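Local coordinates for protein BPH (Thiobacillus denitrificans, PDB 5OVS) that forms a tetradecameric double ring of the bacterial proteasome homolog type and probably hydrolyses proteins inside its inner cavity, at residues L112-R117 with F184-S189. Numbering follows the deposited sequence.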
loop_
_atom_site.group_PDB
_atom_site.type_symbol
_atom_site.label_atom_id
_atom_site.label_comp_id
_atom_site.label_asym_id
_atom_site.label_seq_id
_atom_site.Cartn_x
_atom_site.Cartn_y
_atom_site.Cartn_z
ATOM N N LEU K 112 28.806 -22.794 12.730
ATOM C CA LEU K 112 29.143 -24.076 13.322
ATOM C C LEU K 112 30.468 -23.893 14.092
ATOM O O LEU K 112 31.348 -23.156 13.656
ATOM C CB LEU K 112 29.252 -25.138 12.242
ATOM C CG LEU K 112 27.979 -25.294 11.391
ATOM C CD1 LEU K 112 28.240 -26.227 10.227
ATOM C CD2 LEU K 112 26.829 -25.814 12.233
ATOM N N ILE K 113 30.569 -24.529 15.254
ATOM C CA ILE K 113 31.731 -24.421 16.141
ATOM C C ILE K 113 32.240 -25.818 16.464
ATOM O O ILE K 113 31.551 -26.591 17.124
ATOM C CB ILE K 113 31.356 -23.738 17.452
ATOM C CG1 ILE K 113 30.890 -22.318 17.167
ATOM C CG2 ILE K 113 32.552 -23.741 18.429
ATOM C CD1 ILE K 113 30.150 -21.693 18.317
ATOM N N ALA K 114 33.437 -26.132 15.983
ATOM C CA ALA K 114 34.073 -27.411 16.241
ATOM C C ALA K 114 35.182 -27.223 17.270
ATOM O O ALA K 114 36.036 -26.369 17.118
ATOM C CB ALA K 114 34.654 -27.968 14.958
ATOM N N ASN K 115 35.160 -28.020 18.328
ATOM C CA ASN K 115 36.330 -28.132 19.208
ATOM C C ASN K 115 36.401 -29.513 19.855
ATOM O O ASN K 115 35.422 -30.262 19.824
ATOM C CB ASN K 115 36.358 -26.999 20.242
ATOM C CG ASN K 115 35.247 -27.104 21.270
ATOM O OD1 ASN K 115 35.215 -28.022 22.088
ATOM N ND2 ASN K 115 34.354 -26.128 21.259
ATOM N N PRO K 116 37.561 -29.863 20.441
ATOM C CA PRO K 116 37.682 -31.202 20.996
ATOM C C PRO K 116 36.514 -31.649 21.885
ATOM O O PRO K 116 36.225 -32.847 21.945
ATOM C CB PRO K 116 38.992 -31.129 21.791
ATOM C CG PRO K 116 39.818 -30.155 21.026
ATOM C CD PRO K 116 38.836 -29.124 20.525
ATOM N N ARG K 117 35.834 -30.721 22.554
ATOM C CA ARG K 117 34.776 -31.121 23.476
ATOM C C ARG K 117 33.376 -31.247 22.857
ATOM O O ARG K 117 32.423 -31.528 23.564
ATOM C CB ARG K 117 34.808 -30.236 24.728
ATOM C CG ARG K 117 36.055 -30.541 25.567
ATOM C CD ARG K 117 36.605 -29.396 26.411
ATOM N NE ARG K 117 36.835 -28.127 25.705
ATOM C CZ ARG K 117 37.803 -27.892 24.817
ATOM N NH1 ARG K 117 38.654 -28.847 24.455
ATOM N NH2 ARG K 117 37.902 -26.686 24.271
ATOM N N PHE K 184 39.032 -28.766 8.407
ATOM C CA PHE K 184 39.937 -29.044 9.500
ATOM C C PHE K 184 39.424 -30.266 10.228
ATOM O O PHE K 184 38.220 -30.528 10.215
ATOM C CB PHE K 184 39.994 -27.859 10.462
ATOM C CG PHE K 184 40.595 -26.624 9.859
ATOM C CD1 PHE K 184 39.831 -25.784 9.066
ATOM C CD2 PHE K 184 41.929 -26.300 10.076
ATOM C CE1 PHE K 184 40.385 -24.643 8.501
ATOM C CE2 PHE K 184 42.480 -25.152 9.520
ATOM C CZ PHE K 184 41.707 -24.322 8.733
ATOM N N VAL K 185 40.334 -31.005 10.855
ATOM C CA VAL K 185 39.978 -32.178 11.636
ATOM C C VAL K 185 40.740 -32.159 12.963
ATOM O O VAL K 185 41.868 -31.661 13.041
ATOM C CB VAL K 185 40.245 -33.484 10.842
ATOM C CG1 VAL K 185 41.730 -33.741 10.663
ATOM C CG2 VAL K 185 39.565 -34.679 11.504
ATOM N N MET K 186 40.102 -32.679 14.007
ATOM C CA MET K 186 40.717 -32.763 15.326
ATOM C C MET K 186 40.194 -33.971 16.081
ATOM O O MET K 186 39.187 -34.578 15.693
ATOM C CB MET K 186 40.433 -31.488 16.120
ATOM C CG MET K 186 39.005 -31.374 16.630
ATOM S SD MET K 186 38.447 -29.674 16.844
ATOM C CE MET K 186 38.129 -29.275 15.123
ATOM N N GLU K 187 40.877 -34.297 17.174
ATOM C CA GLU K 187 40.513 -35.441 17.993
ATOM C C GLU K 187 39.404 -35.054 18.983
ATOM O O GLU K 187 39.410 -33.955 19.541
ATOM C CB GLU K 187 41.743 -35.980 18.744
ATOM C CG GLU K 187 42.973 -36.247 17.877
ATOM C CD GLU K 187 42.695 -37.169 16.691
ATOM O OE1 GLU K 187 42.994 -38.383 16.783
ATOM O OE2 GLU K 187 42.177 -36.685 15.664
ATOM N N LEU K 188 38.440 -35.956 19.168
ATOM C CA LEU K 188 37.447 -35.826 20.218
ATOM C C LEU K 188 38.178 -36.039 21.531
ATOM O O LEU K 188 38.912 -37.015 21.684
ATOM C CB LEU K 188 36.381 -36.894 20.041
ATOM C CG LEU K 188 35.237 -36.952 21.049
ATOM C CD1 LEU K 188 34.311 -35.766 20.861
ATOM C CD2 LEU K 188 34.464 -38.257 20.902
ATOM N N SER K 189 38.005 -35.134 22.482
ATOM C CA SER K 189 38.777 -35.221 23.710
ATOM C C SER K 189 38.257 -36.393 24.540
ATOM O O SER K 189 37.094 -36.778 24.419
ATOM C CB SER K 189 38.738 -33.902 24.489
ATOM O OG SER K 189 37.448 -33.643 24.987
#
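The side chain of M186 reaches from strand 182-187 across to strand 111-115, which belongs to a different sheet, and packs on A114, N115 and P116; the touching parts, 114-117 and 186-189, run about 21° apart. A chi1 of 74° tucks CG between the backbone N and C, and a bend at chi3 lays the thioether along the other segment: SD lies 3.5 Å from N115 CA, and CE ends 3.7 Å from A114 CB. A long, flexible, unbranched chain suits this span, while the small methyl of A114 lets the tip come in close. P116 crosses M186 at about a right angle, its CD 3.7 Å from SD.

Polar contacts take over where the strands end. S189 suits its place by offering both N-H and hydroxyl to P116 O: N donates an almost straight bond (173°), 2.9 Å long, from above the carbonyl plane, and OG adds a weak one. P116 CA also makes a CH...O contact with E187 O.

N115 OD1 braces the turn, accepting from R117 N at 2.8 Å in an Asx turn; its short amide just reaches back. Between them P116, rigid and lacking an N-H, has a phi that suits the turn. Salt bridges to D72 and D43 hold the R117 guanidinium.

The contact thus joins two face-to-face antiparallel sheets at one end of the helix-flanked β-sandwich core characteristic of proteasome-type (Ntn-hydrolase) subunits.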